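Local coordinates for glycosyl hydrolase 25 (Streptococcus pneumoniae, PDB 4FF5), which probably hydrolyses glycosidic bonds as a TIM-fold family 25 glycosyl hydrolase, and is a virulence factor that participates in host-cell invasion, at residues Ile54-Gly59 with Asp243-Val248; Gly77-Val82 with Ala119-Val124; Pro148-Leu153 with Ala179-Ile184. All blocks are in the same frame, centred on the assembly; numbering follows the deposited sequence.

Contact 1. Residues Ile54-Gly59 with Asp243-Val248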
ATOM      1  N   ILE A  54      -2.784   7.872   7.362  1.00 19.01           N
ATOM      2  CA  ILE A  54      -2.811   7.240   6.045  1.00 17.49           C
ATOM      3  C   ILE A  54      -3.448   5.854   6.200  1.00 16.86           C
ATOM      4  O   ILE A  54      -3.038   5.067   7.062  1.00 16.41           O
ATOM      5  CB  ILE A  54      -1.388   7.109   5.457  1.00 17.42           C
ATOM      6  CG1 ILE A  54      -0.781   8.512   5.200  1.00 17.72           C
ATOM      7  CG2 ILE A  54      -1.377   6.217   4.212  1.00 16.43           C
ATOM      8  CD1 ILE A  54       0.741   8.505   5.235  1.00 18.52           C
ATOM      9  N   ILE A  55      -4.451   5.563   5.373  1.00 15.83           N
ATOM     10  CA  ILE A  55      -5.088   4.254   5.403  1.00 15.25           C
ATOM     11  C   ILE A  55      -4.668   3.395   4.206  1.00 14.73           C
ATOM     12  O   ILE A  55      -4.148   3.895   3.197  1.00 14.73           O
ATOM     13  CB  ILE A  55      -6.639   4.354   5.467  1.00 15.72           C
ATOM     14  CG1 ILE A  55      -7.196   4.931   4.150  1.00 15.76           C
ATOM     15  CG2 ILE A  55      -7.060   5.159   6.700  1.00 16.30           C
ATOM     16  CD1 ILE A  55      -8.721   4.964   4.080  1.00 16.47           C
ATOM     17  N   ASP A  56      -4.837   2.086   4.366  1.00 14.26           N
ATOM     18  CA  ASP A  56      -4.809   1.168   3.235  1.00 13.86           C
ATOM     19  C   ASP A  56      -6.102   0.350   3.246  1.00 14.60           C
ATOM     20  O   ASP A  56      -6.647   0.032   4.317  1.00 15.15           O
ATOM     21  CB  ASP A  56      -3.522   0.325   3.159  1.00 13.21           C
ATOM     22  CG  ASP A  56      -3.329  -0.592   4.367  1.00 13.19           C
ATOM     23  OD1 ASP A  56      -2.637  -0.181   5.329  1.00 12.60           O
ATOM     24  OD2 ASP A  56      -3.880  -1.721   4.350  1.00 13.36           O
ATOM     25  N   LEU A  57      -6.591   0.067   2.040  1.00 14.42           N
ATOM     26  CA  LEU A  57      -7.900  -0.512   1.807  1.00 15.09           C
ATOM     27  C   LEU A  57      -7.773  -1.542   0.715  1.00 14.24           C
ATOM     28  O   LEU A  57      -6.879  -1.449  -0.143  1.00 13.50           O
ATOM     29  CB  LEU A  57      -8.864   0.552   1.273  1.00 16.09           C
ATOM     30  CG  LEU A  57      -9.315   1.691   2.140  1.00 18.07           C
ATOM     31  CD1 LEU A  57      -9.953   2.725   1.229  1.00 18.66           C
ATOM     32  CD2 LEU A  57     -10.329   1.181   3.157  1.00 18.52           C
ATOM     33  N   SER A  58      -8.690  -2.498   0.746  1.00 14.32           N
ATOM     34  CA  SER A  58      -8.781  -3.564  -0.247  1.00 14.70           C
ATOM     35  C   SER A  58     -10.274  -3.862  -0.493  1.00 15.23           C
ATOM     36  O   SER A  58     -11.150  -3.191   0.081  1.00 15.39           O
ATOM     37  CB  SER A  58      -8.077  -4.838   0.267  1.00 14.68           C
ATOM     38  OG  SER A  58      -8.864  -5.453   1.267  1.00 15.45           O
ATOM     39  N   GLY A  59     -10.546  -4.895  -1.287  1.00 16.05           N
ATOM     40  CA  GLY A  59     -11.904  -5.374  -1.525  1.00 18.33           C
ATOM     41  C   GLY A  59     -12.630  -5.870  -0.283  1.00 19.51           C
ATOM     42  O   GLY A  59     -13.853  -5.995  -0.305  1.00 20.37           O
ATOM     43  N   ASP A 243     -13.157  -2.274  10.906  1.00 24.90           N
ATOM     44  CA  ASP A 243     -11.703  -2.200  11.121  1.00 24.21           C
ATOM     45  C   ASP A 243     -10.938  -1.684   9.908  1.00 22.90           C
ATOM     46  O   ASP A 243     -11.222  -2.085   8.772  1.00 22.03           O
ATOM     47  CB  ASP A 243     -11.164  -3.584  11.499  1.00 25.21           C
ATOM     48  CG  ASP A 243     -11.502  -3.978  12.913  1.00 26.37           C
ATOM     49  OD1 ASP A 243     -11.983  -3.133  13.673  1.00 27.93           O
ATOM     50  OD2 ASP A 243     -11.282  -5.147  13.274  1.00 28.73           O
ATOM     51  N   LEU A 244      -9.960  -0.807  10.152  1.00 22.26           N
ATOM     52  CA  LEU A 244      -9.098  -0.299   9.084  1.00 20.82           C
ATOM     53  C   LEU A 244      -7.621  -0.408   9.436  1.00 19.33           C
ATOM     54  O   LEU A 244      -7.208  -0.145  10.585  1.00 18.78           O
ATOM     55  CB  LEU A 244      -9.400   1.174   8.790  1.00 22.02           C
ATOM     56  CG  LEU A 244     -10.603   1.543   7.927  1.00 23.70           C
ATOM     57  CD1 LEU A 244     -10.786   3.055   7.916  1.00 24.98           C
ATOM     58  CD2 LEU A 244     -10.409   0.989   6.520  1.00 22.88           C
ATOM     59  N   ASP A 245      -6.827  -0.758   8.433  1.00 17.67           N
ATOM     60  CA  ASP A 245      -5.384  -0.637   8.543  1.00 16.24           C
ATOM     61  C   ASP A 245      -5.023   0.834   8.566  1.00 15.86           C
ATOM     62  O   ASP A 245      -5.363   1.565   7.618  1.00 15.59           O
ATOM     63  CB  ASP A 245      -4.690  -1.244   7.320  1.00 15.81           C
ATOM     64  CG  ASP A 245      -4.772  -2.768   7.256  1.00 16.26           C
ATOM     65  OD1 ASP A 245      -4.414  -3.328   6.185  1.00 15.98           O
ATOM     66  OD2 ASP A 245      -5.183  -3.417   8.240  1.00 17.15           O
ATOM     67  N   ILE A 246      -4.271   1.258   9.591  1.00 15.20           N
ATOM     68  CA  ILE A 246      -3.829   2.647   9.684  1.00 15.45           C
ATOM     69  C   ILE A 246      -2.311   2.720   9.709  1.00 14.88           C
ATOM     70  O   ILE A 246      -1.634   1.870  10.309  1.00 14.71           O
ATOM     71  CB  ILE A 246      -4.368   3.411  10.927  1.00 16.23           C
ATOM     72  CG1 ILE A 246      -5.835   3.080  11.193  1.00 17.33           C
ATOM     73  CG2 ILE A 246      -4.121   4.912  10.759  1.00 16.55           C
ATOM     74  CD1 ILE A 246      -6.781   3.481  10.088  1.00 18.66           C
ATOM     75  N   ASN A 247      -1.818   3.746   9.028  1.00 14.72           N
ATOM     76  CA  ASN A 247      -0.410   3.974   8.806  1.00 14.72           C
ATOM     77  C   ASN A 247      -0.033   5.390   9.212  1.00 15.68           C
ATOM     78  O   ASN A 247      -0.862   6.322   9.183  1.00 15.93           O
ATOM     79  CB  ASN A 247      -0.094   3.782   7.311  1.00 14.12           C
ATOM     80  CG  ASN A 247      -0.561   2.441   6.789  1.00 13.55           C
ATOM     81  OD1 ASN A 247       0.138   1.446   6.918  1.00 13.28           O
ATOM     82  ND2 ASN A 247      -1.773   2.400   6.234  1.00 13.29           N
ATOM     83  N   VAL A 248       1.230   5.571   9.559  1.00 16.06           N
ATOM     84  CA  VAL A 248       1.756   6.920   9.768  1.00 16.88           C
ATOM     85  C   VAL A 248       3.146   7.029   9.111  1.00 16.38           C
ATOM     86  O   VAL A 248       3.874   6.047   9.036  1.00 15.41           O
ATOM     87  CB  VAL A 248       1.763   7.268  11.281  1.00 17.68           C
ATOM     88  CG1 VAL A 248       2.811   6.438  12.020  1.00 17.24           C
ATOM     89  CG2 VAL A 248       1.999   8.753  11.507  1.00 19.19           C
TER
HETATM   90  O   HOH W   1      -8.035  -1.614   5.908  1.00 14.65           O

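Contact 2. Residues Gly77-Val82 with Ala119-Val124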
ATOM      1  N   GLY A  77      -3.948  10.381   3.120  1.00 20.15           N
ATOM      2  CA  GLY A  77      -3.650   9.607   1.907  1.00 18.54           C
ATOM      3  C   GLY A  77      -4.193   8.191   2.031  1.00 17.39           C
ATOM      4  O   GLY A  77      -4.624   7.756   3.118  1.00 16.86           O
ATOM      5  N   ALA A  78      -4.193   7.464   0.917  1.00 16.29           N
ATOM      6  CA  ALA A  78      -4.738   6.105   0.911  1.00 15.25           C
ATOM      7  C   ALA A  78      -3.893   5.214   0.013  1.00 14.43           C
ATOM      8  O   ALA A  78      -3.358   5.668  -0.999  1.00 15.13           O
ATOM      9  CB  ALA A  78      -6.179   6.110   0.435  1.00 15.47           C
ATOM     10  N   ILE A  79      -3.770   3.947   0.392  1.00 13.23           N
ATOM     11  CA  ILE A  79      -3.058   2.976  -0.411  1.00 12.37           C
ATOM     12  C   ILE A  79      -4.012   1.824  -0.694  1.00 12.14           C
ATOM     13  O   ILE A  79      -4.444   1.126   0.226  1.00 11.95           O
ATOM     14  CB  ILE A  79      -1.787   2.468   0.300  1.00 11.78           C
ATOM     15  CG1 ILE A  79      -0.903   3.643   0.745  1.00 12.16           C
ATOM     16  CG2 ILE A  79      -0.994   1.571  -0.631  1.00 11.65           C
ATOM     17  CD1 ILE A  79       0.432   3.204   1.334  1.00 11.69           C
ATOM     18  N   VAL A  80      -4.309   1.614  -1.971  1.00 12.24           N
ATOM     19  CA  VAL A  80      -5.438   0.744  -2.380  1.00 12.46           C
ATOM     20  C   VAL A  80      -4.934  -0.575  -3.006  1.00 12.51           C
ATOM     21  O   VAL A  80      -4.045  -0.556  -3.861  1.00 13.13           O
ATOM     22  CB  VAL A  80      -6.363   1.501  -3.383  1.00 12.56           C
ATOM     23  CG1 VAL A  80      -7.441   0.580  -3.974  1.00 12.44           C
ATOM     24  CG2 VAL A  80      -7.041   2.682  -2.687  1.00 12.83           C
ATOM     25  N   ARG A  81      -5.501  -1.707  -2.606  1.00 12.60           N
ATOM     26  CA  ARG A  81      -5.082  -2.991  -3.166  1.00 12.94           C
ATOM     27  C   ARG A  81      -5.647  -3.171  -4.566  1.00 13.02           C
ATOM     28  O   ARG A  81      -6.846  -2.997  -4.765  1.00 13.18           O
ATOM     29  CB  ARG A  81      -5.555  -4.156  -2.316  1.00 12.98           C
ATOM     30  CG  ARG A  81      -4.865  -5.450  -2.718  1.00 13.35           C
ATOM     31  CD  ARG A  81      -5.340  -6.626  -1.883  1.00 13.92           C
ATOM     32  NE  ARG A  81      -6.685  -7.084  -2.259  1.00 14.80           N
ATOM     33  CZ  ARG A  81      -7.248  -8.207  -1.813  1.00 15.46           C
ATOM     34  NH1 ARG A  81      -6.576  -9.008  -0.998  1.00 15.67           N
ATOM     35  NH2 ARG A  81      -8.487  -8.544  -2.187  1.00 15.61           N
ATOM     36  N   VAL A  82      -4.783  -3.511  -5.518  1.00 13.34           N
ATOM     37  CA  VAL A  82      -5.210  -3.763  -6.913  1.00 14.14           C
ATOM     38  C   VAL A  82      -5.101  -5.260  -7.272  1.00 15.32           C
ATOM     39  O   VAL A  82      -5.934  -5.821  -8.007  1.00 14.81           O
ATOM     40  CB  VAL A  82      -4.421  -2.837  -7.880  1.00 13.96           C
ATOM     41  CG1 VAL A  82      -4.716  -3.127  -9.357  1.00 14.00           C
ATOM     42  CG2 VAL A  82      -4.771  -1.386  -7.574  1.00 13.98           C
ATOM     43  N   ALA A 119      -2.127   5.794  -3.606  1.00 15.37           N
ATOM     44  CA  ALA A 119      -1.118   4.891  -4.115  1.00 14.88           C
ATOM     45  C   ALA A 119      -1.765   3.519  -4.206  1.00 14.33           C
ATOM     46  O   ALA A 119      -2.914   3.349  -3.788  1.00 14.24           O
ATOM     47  CB  ALA A 119       0.069   4.871  -3.159  1.00 14.72           C
ATOM     48  N   VAL A 120      -1.037   2.532  -4.732  1.00 14.25           N
ATOM     49  CA  VAL A 120      -1.609   1.212  -4.903  1.00 13.57           C
ATOM     50  C   VAL A 120      -0.671   0.135  -4.362  1.00 13.05           C
ATOM     51  O   VAL A 120       0.525   0.374  -4.231  1.00 13.23           O
ATOM     52  CB  VAL A 120      -1.968   0.909  -6.391  1.00 13.37           C
ATOM     53  CG1 VAL A 120      -3.187   1.738  -6.843  1.00 13.64           C
ATOM     54  CG2 VAL A 120      -0.755   1.063  -7.317  1.00 14.12           C
ATOM     55  N   TYR A 121      -1.205  -1.052  -4.085  1.00 12.85           N
ATOM     56  CA  TYR A 121      -0.359  -2.190  -3.699  1.00 12.69           C
ATOM     57  C   TYR A 121      -0.807  -3.528  -4.291  1.00 13.00           C
ATOM     58  O   TYR A 121      -1.963  -3.700  -4.661  1.00 13.59           O
ATOM     59  CB  TYR A 121      -0.193  -2.293  -2.157  1.00 12.38           C
ATOM     60  CG  TYR A 121      -1.324  -2.943  -1.338  1.00 12.40           C
ATOM     61  CD1 TYR A 121      -1.307  -4.315  -1.059  1.00 12.48           C
ATOM     62  CD2 TYR A 121      -2.341  -2.164  -0.769  1.00 12.74           C
ATOM     63  CE1 TYR A 121      -2.302  -4.908  -0.294  1.00 12.91           C
ATOM     64  CE2 TYR A 121      -3.325  -2.735   0.029  1.00 12.87           C
ATOM     65  CZ  TYR A 121      -3.305  -4.105   0.245  1.00 12.71           C
ATOM     66  OH  TYR A 121      -4.264  -4.655   1.030  1.00 12.95           O
ATOM     67  N   ALA A 122       0.121  -4.469  -4.345  1.00 13.28           N
ATOM     68  CA  ALA A 122      -0.162  -5.837  -4.785  1.00 13.55           C
ATOM     69  C   ALA A 122       0.405  -6.811  -3.780  1.00 14.04           C
ATOM     70  O   ALA A 122       1.540  -6.649  -3.350  1.00 12.90           O
ATOM     71  CB  ALA A 122       0.457  -6.084  -6.159  1.00 13.61           C
ATOM     72  N   TYR A 123      -0.376  -7.843  -3.434  1.00 15.71           N
ATOM     73  CA  TYR A 123       0.092  -8.912  -2.558  1.00 16.60           C
ATOM     74  C   TYR A 123       0.931  -9.848  -3.425  1.00 16.48           C
ATOM     75  O   TYR A 123       0.417 -10.440  -4.373  1.00 16.55           O
ATOM     76  CB  TYR A 123      -1.126  -9.637  -1.963  1.00 18.83           C
ATOM     77  CG  TYR A 123      -0.851 -10.742  -0.967  1.00 21.23           C
ATOM     78  CD1 TYR A 123      -0.624 -10.425   0.381  1.00 24.59           C
ATOM     79  CD2 TYR A 123      -0.917 -12.088  -1.324  1.00 23.42           C
ATOM     80  CE1 TYR A 123      -0.408 -11.406   1.327  1.00 25.60           C
ATOM     81  CE2 TYR A 123      -0.678 -13.093  -0.378  1.00 26.15           C
ATOM     82  CZ  TYR A 123      -0.428 -12.732   0.950  1.00 27.23           C
ATOM     83  OH  TYR A 123      -0.205 -13.653   1.950  1.00 30.62           O
ATOM     84  N   VAL A 124       2.228  -9.927  -3.126  1.00 17.03           N
ATOM     85  CA  VAL A 124       3.204 -10.618  -3.978  1.00 17.59           C
ATOM     86  C   VAL A 124       3.199 -12.088  -3.587  1.00 18.31           C
ATOM     87  O   VAL A 124       3.526 -12.433  -2.462  1.00 19.49           O
ATOM     88  CB  VAL A 124       4.619 -10.003  -3.821  1.00 17.75           C
ATOM     89  CG1 VAL A 124       5.658 -10.804  -4.587  1.00 18.78           C
ATOM     90  CG2 VAL A 124       4.623  -8.556  -4.300  1.00 18.17           C
TER

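Contact 3. Residues Pro148-Leu153 with Ala179-Ile184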
ATOM      1  N   PRO A 148      -1.375   6.336 -10.071  1.00 21.86           N
ATOM      2  CA  PRO A 148      -1.185   6.263  -8.620  1.00 20.50           C
ATOM      3  C   PRO A 148       0.122   6.939  -8.186  1.00 20.02           C
ATOM      4  O   PRO A 148       1.085   7.007  -8.965  1.00 21.07           O
ATOM      5  CB  PRO A 148      -1.163   4.760  -8.346  1.00 19.44           C
ATOM      6  CG  PRO A 148      -0.703   4.141  -9.621  1.00 19.71           C
ATOM      7  CD  PRO A 148      -1.258   5.009 -10.711  1.00 20.70           C
ATOM      8  N   SER A 149       0.142   7.447  -6.960  1.00 19.74           N
ATOM      9  CA  SER A 149       1.306   8.164  -6.444  1.00 19.35           C
ATOM     10  C   SER A 149       2.512   7.257  -6.155  1.00 18.94           C
ATOM     11  O   SER A 149       3.630   7.748  -6.024  1.00 18.31           O
ATOM     12  CB  SER A 149       0.930   8.945  -5.189  1.00 19.77           C
ATOM     13  OG  SER A 149       0.759   8.058  -4.083  1.00 20.00           O
ATOM     14  N   TYR A 150       2.273   5.947  -6.026  1.00 17.41           N
ATOM     15  CA  TYR A 150       3.313   4.997  -5.679  1.00 16.80           C
ATOM     16  C   TYR A 150       2.793   3.591  -5.960  1.00 16.23           C
ATOM     17  O   TYR A 150       1.591   3.352  -5.901  1.00 15.10           O
ATOM     18  CB  TYR A 150       3.664   5.121  -4.191  1.00 16.91           C
ATOM     19  CG  TYR A 150       5.142   5.294  -3.902  1.00 17.05           C
ATOM     20  CD1 TYR A 150       5.696   6.570  -3.760  1.00 17.98           C
ATOM     21  CD2 TYR A 150       5.985   4.185  -3.765  1.00 16.94           C
ATOM     22  CE1 TYR A 150       7.054   6.740  -3.495  1.00 17.85           C
ATOM     23  CE2 TYR A 150       7.341   4.344  -3.495  1.00 16.99           C
ATOM     24  CZ  TYR A 150       7.866   5.625  -3.357  1.00 17.72           C
ATOM     25  OH  TYR A 150       9.215   5.798  -3.102  1.00 17.55           O
ATOM     26  N   TYR A 151       3.697   2.671  -6.250  1.00 15.41           N
ATOM     27  CA  TYR A 151       3.335   1.266  -6.370  1.00 16.04           C
ATOM     28  C   TYR A 151       4.033   0.503  -5.254  1.00 15.44           C
ATOM     29  O   TYR A 151       5.239   0.640  -5.086  1.00 15.96           O
ATOM     30  CB  TYR A 151       3.826   0.723  -7.700  1.00 16.50           C
ATOM     31  CG  TYR A 151       3.150   1.314  -8.899  1.00 17.17           C
ATOM     32  CD1 TYR A 151       3.584   2.530  -9.460  1.00 17.71           C
ATOM     33  CD2 TYR A 151       2.107   0.632  -9.517  1.00 17.13           C
ATOM     34  CE1 TYR A 151       2.950   3.056 -10.595  1.00 18.26           C
ATOM     35  CE2 TYR A 151       1.474   1.148 -10.644  1.00 17.82           C
ATOM     36  CZ  TYR A 151       1.898   2.350 -11.183  1.00 18.55           C
ATOM     37  OH  TYR A 151       1.236   2.821 -12.312  1.00 19.05           O
ATOM     38  N   TRP A 152       3.282  -0.290  -4.500  1.00 14.85           N
ATOM     39  CA  TRP A 152       3.848  -1.035  -3.362  1.00 13.88           C
ATOM     40  C   TRP A 152       3.738  -2.533  -3.530  1.00 13.52           C
ATOM     41  O   TRP A 152       2.680  -3.057  -3.932  1.00 13.26           O
ATOM     42  CB  TRP A 152       3.118  -0.633  -2.076  1.00 13.63           C
ATOM     43  CG  TRP A 152       3.384   0.785  -1.619  1.00 13.82           C
ATOM     44  CD1 TRP A 152       2.617   1.915  -1.860  1.00 14.15           C
ATOM     45  CD2 TRP A 152       4.520   1.256  -0.820  1.00 13.97           C
ATOM     46  NE1 TRP A 152       3.171   3.021  -1.271  1.00 14.94           N
ATOM     47  CE2 TRP A 152       4.322   2.698  -0.638  1.00 14.37           C
ATOM     48  CE3 TRP A 152       5.646   0.648  -0.253  1.00 13.47           C
ATOM     49  CZ2 TRP A 152       5.211   3.481   0.098  1.00 14.31           C
ATOM     50  CZ3 TRP A 152       6.545   1.452   0.462  1.00 13.73           C
ATOM     51  CH2 TRP A 152       6.321   2.828   0.646  1.00 13.83           C
ATOM     52  N   LEU A 153       4.818  -3.238  -3.178  1.00 12.88           N
ATOM     53  CA  LEU A 153       4.841  -4.696  -3.153  1.00 12.74           C
ATOM     54  C   LEU A 153       4.615  -5.139  -1.729  1.00 12.88           C
ATOM     55  O   LEU A 153       5.455  -4.869  -0.862  1.00 13.30           O
ATOM     56  CB  LEU A 153       6.221  -5.213  -3.621  1.00 12.86           C
ATOM     57  CG  LEU A 153       6.392  -5.360  -5.148  1.00 13.24           C
ATOM     58  CD1 LEU A 153       6.333  -4.014  -5.859  1.00 13.12           C
ATOM     59  CD2 LEU A 153       7.676  -6.127  -5.452  1.00 13.17           C
ATOM     60  N   ALA A 179       6.764   1.861 -14.092  1.00 22.20           N
ATOM     61  CA  ALA A 179       6.641   2.316 -12.699  1.00 21.76           C
ATOM     62  C   ALA A 179       7.959   2.936 -12.223  1.00 22.04           C
ATOM     63  O   ALA A 179       9.019   2.360 -12.429  1.00 22.80           O
ATOM     64  CB  ALA A 179       6.251   1.168 -11.788  1.00 20.79           C
ATOM     65  N   LYS A 180       7.872   4.099 -11.575  1.00 22.94           N
ATOM     66  CA  LYS A 180       9.046   4.802 -11.062  1.00 23.20           C
ATOM     67  C   LYS A 180       9.133   4.688  -9.544  1.00 21.41           C
ATOM     68  O   LYS A 180      10.209   4.484  -8.996  1.00 21.01           O
ATOM     69  CB  LYS A 180       8.992   6.290 -11.442  1.00 25.30           C
ATOM     70  CG  LYS A 180       8.797   6.570 -12.930  1.00 27.03           C
ATOM     71  CD  LYS A 180       9.969   6.071 -13.744  1.00 27.34           C
ATOM     72  CE  LYS A 180       9.708   6.287 -15.224  1.00 29.27           C
ATOM     73  NZ  LYS A 180      10.603   5.355 -15.961  1.00 29.88           N
ATOM     74  N   ASN A 181       7.997   4.892  -8.882  1.00 20.83           N
ATOM     75  CA  ASN A 181       7.906   4.841  -7.433  1.00 19.41           C
ATOM     76  C   ASN A 181       7.522   3.423  -7.096  1.00 17.99           C
ATOM     77  O   ASN A 181       6.368   3.024  -7.300  1.00 17.19           O
ATOM     78  CB  ASN A 181       6.871   5.850  -6.925  1.00 19.73           C
ATOM     79  CG  ASN A 181       7.215   7.282  -7.309  1.00 20.94           C
ATOM     80  OD1 ASN A 181       8.371   7.601  -7.611  1.00 21.58           O
ATOM     81  ND2 ASN A 181       6.221   8.148  -7.294  1.00 21.32           N
ATOM     82  N   ILE A 182       8.511   2.637  -6.656  1.00 16.88           N
ATOM     83  CA  ILE A 182       8.271   1.230  -6.318  1.00 16.23           C
ATOM     84  C   ILE A 182       8.799   0.949  -4.907  1.00 15.63           C
ATOM     85  O   ILE A 182      10.018   0.916  -4.674  1.00 15.44           O
ATOM     86  CB  ILE A 182       8.907   0.237  -7.308  1.00 16.60           C
ATOM     87  CG1 ILE A 182       8.557   0.581  -8.760  1.00 16.51           C
ATOM     88  CG2 ILE A 182       8.403  -1.175  -7.036  1.00 15.68           C
ATOM     89  CD1 ILE A 182       9.202  -0.397  -9.731  1.00 17.72           C
ATOM     90  N   GLY A 183       7.863   0.742  -3.983  1.00 14.68           N
ATOM     91  CA  GLY A 183       8.227   0.540  -2.588  1.00 13.68           C
ATOM     92  C   GLY A 183       7.918  -0.868  -2.166  1.00 13.18           C
ATOM     93  O   GLY A 183       7.183  -1.589  -2.857  1.00 13.16           O
ATOM     94  N   ILE A 184       8.485  -1.276  -1.034  1.00 12.36           N
ATOM     95  CA  ILE A 184       8.222  -2.626  -0.504  1.00 11.59           C
ATOM     96  C   ILE A 184       7.639  -2.551   0.917  1.00 11.33           C
ATOM     97  O   ILE A 184       8.144  -1.846   1.755  1.00 11.07           O
ATOM     98  CB  ILE A 184       9.492  -3.543  -0.532  1.00 11.56           C
ATOM     99  CG1 ILE A 184       9.136  -4.934   0.033  1.00 11.39           C
ATOM    100  CG2 ILE A 184      10.651  -2.889   0.247  1.00 11.40           C
ATOM    101  CD1 ILE A 184      10.208  -5.994  -0.170  1.00 11.67           C
TER

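Contact 1. Residues Ile54-Gly59 with Asp243-Val248
Asp56 and Asp245 interlock on the antiparallel seam of the TIM barrel, between strands 54-57 and 244-249. The fork of the Asp56 carboxylate sits astride Asp245 CB, with OD1 and OD2 each 3.1 Å from that carbon; chi1 of 62° places CG in the crowded position between backbone N and carbonyl carbon. Asp56 OD2 then comes within 2.5 Å of Asp245 OD1, so one acid probably holds a proton. Asn247 lies next along the same face. Its ND2 donates almost straight (173°) to the anti lone pair of Asp56 OD1, 2.9 Å away. The same nitrogen reaches Ile54 O from above the carbonyl plane, while Asn247 N approaches this oxygen nearly along the C=O axis at 2.7 Å: two N-H groups grip one acceptor. On the opposite face, that of Ile55 and Ile246, Ile55 CG2 nestles against Ile246 CD1. Farther on, Leu57 CD2 and Leu244 CD2 meet tip to tip at a tight 3.4 Å. Where the strands part, a water donates to Asp56 O and accepts from Asp245 N. Gln230 of strand 228-232 also donates to Asp56 OD1, and Trp205 of strand 203-207 to Asn247 OD1. Strand 54-57, paired with strand 244-249 to close the barrel, has the parallel strand 77-84 on its other side, while Ser58 O beyond it meets His107 of helix 104-112.

Contact 2. Residues Gly77-Val82 with Ala119-Val124
Val80 O is gripped by one hydrogen bond, from Tyr121 N at 2.9 Å, coming from above the carbonyl plane, and by one CA-H...O contact from Val120 CA. It lies midway along two parallel strands of the TIM barrel, 77-84 and 118-123, between which the chain passes through helix 104-112. Ala119 N to Ala78 O, Val80 N to Ala119 O and Val82 N to Tyr121 O complete the parallel pattern; the last is almost straight, at 175°. With Ile79 opposite Ala119, Val80 opposite Val120 and Arg81 opposite Tyr121, side chains alternate between two faces. On the face of Val80 and Val120, Val82 CG2 packs on Val120 CG1 at 3.6 Å, beneath Phe139 of helix 129-143 and Ile108 of helix 104-112. On the other face the Tyr121 ring, with CG between backbone N and carbonyl carbon (chi1 81°), leans across the strand to Arg81. Arg81 CB makes a CH-pi contact, 3.8 Å from the ring centroid and offset toward the rim, and CG and CD continue over the same side of the ring, above its CE1-CZ-OH rim. A bend at chi3 then carries the guanidinium away, its plane 59° from the ring, so that NE forms a salt bridge with Asp101. Trp152 and Asp154 of strand 151-155 also touch Tyr121. Ile79 CG2 reaches the ring obliquely, 4.0 Å from Tyr121 CD2.

Contact 3. Residues Pro148-Leu153 with Ala179-Ile184
Three consecutive aromatic side chains, Tyr150, Tyr151 and Trp152, meet the next strand of a beta-alpha-beta unit of the TIM barrel, in which helix 163-177 links strands 151-155 and 182-186. Tyr150 lies flat on Asn181: Asn181 CB stands 3.3 Å above the centre of the Tyr150 ring, a CH-pi contact only 7° off the normal. The unstaggered Tyr150 chi1 of -128° swings the ring there, and its OH bonds to Thr202. The Asn181 amide runs roughly along the ring plane, 26° from it, and ND2 donates to Ser149 O at 2.9 Å. Lys265 O takes a second bond from ND2, so the C-terminal tail helps fix the amide. Tyr151 turns to the opposite face of the sheet. There Ala179 CB rests over its ring, 3.8 Å from CD1, while Asn181 O lies at the ring edge and accepts the Tyr151 backbone N-H. On that face too, Leu153 CD1 touches Ile182 CG2 at 3.7 Å, under Phe170 and Leu174 of helix 163-177. Trp152 lies on the face opposite Tyr151, where Tyr150 CD2 covers part of one indole face and Trp205 meets the indole edge-to-face. Gly183 N donates to Tyr151 O and Leu153 N to Gly183 O. Gly183 has no side chain, and the indole settles obliquely on its backbone, with Trp152 CE3 3.3 Å from Gly183 C.

Overall arrangement
From the N terminus, strand 54-57 comes first and finds its partner for contact 1 only near the end of the chain, so that contact closes a loop around nearly the whole barrel. Contact 2 and contact 3 are both nested inside it, in series: strand 77-84 pairs with 118-123 before strand 151-155 pairs with 182-186. Backbone pairing joins them edge to edge within the sheet, Ile55 O to Ile79 N at 2.8 Å between contacts 1 and 2, and Val120 O to Trp152 N between contacts 2 and 3. Contacts 1 and 3 do not touch; their centres lie about 17 Å apart on opposite sides of the chain's centre, within the same sheet.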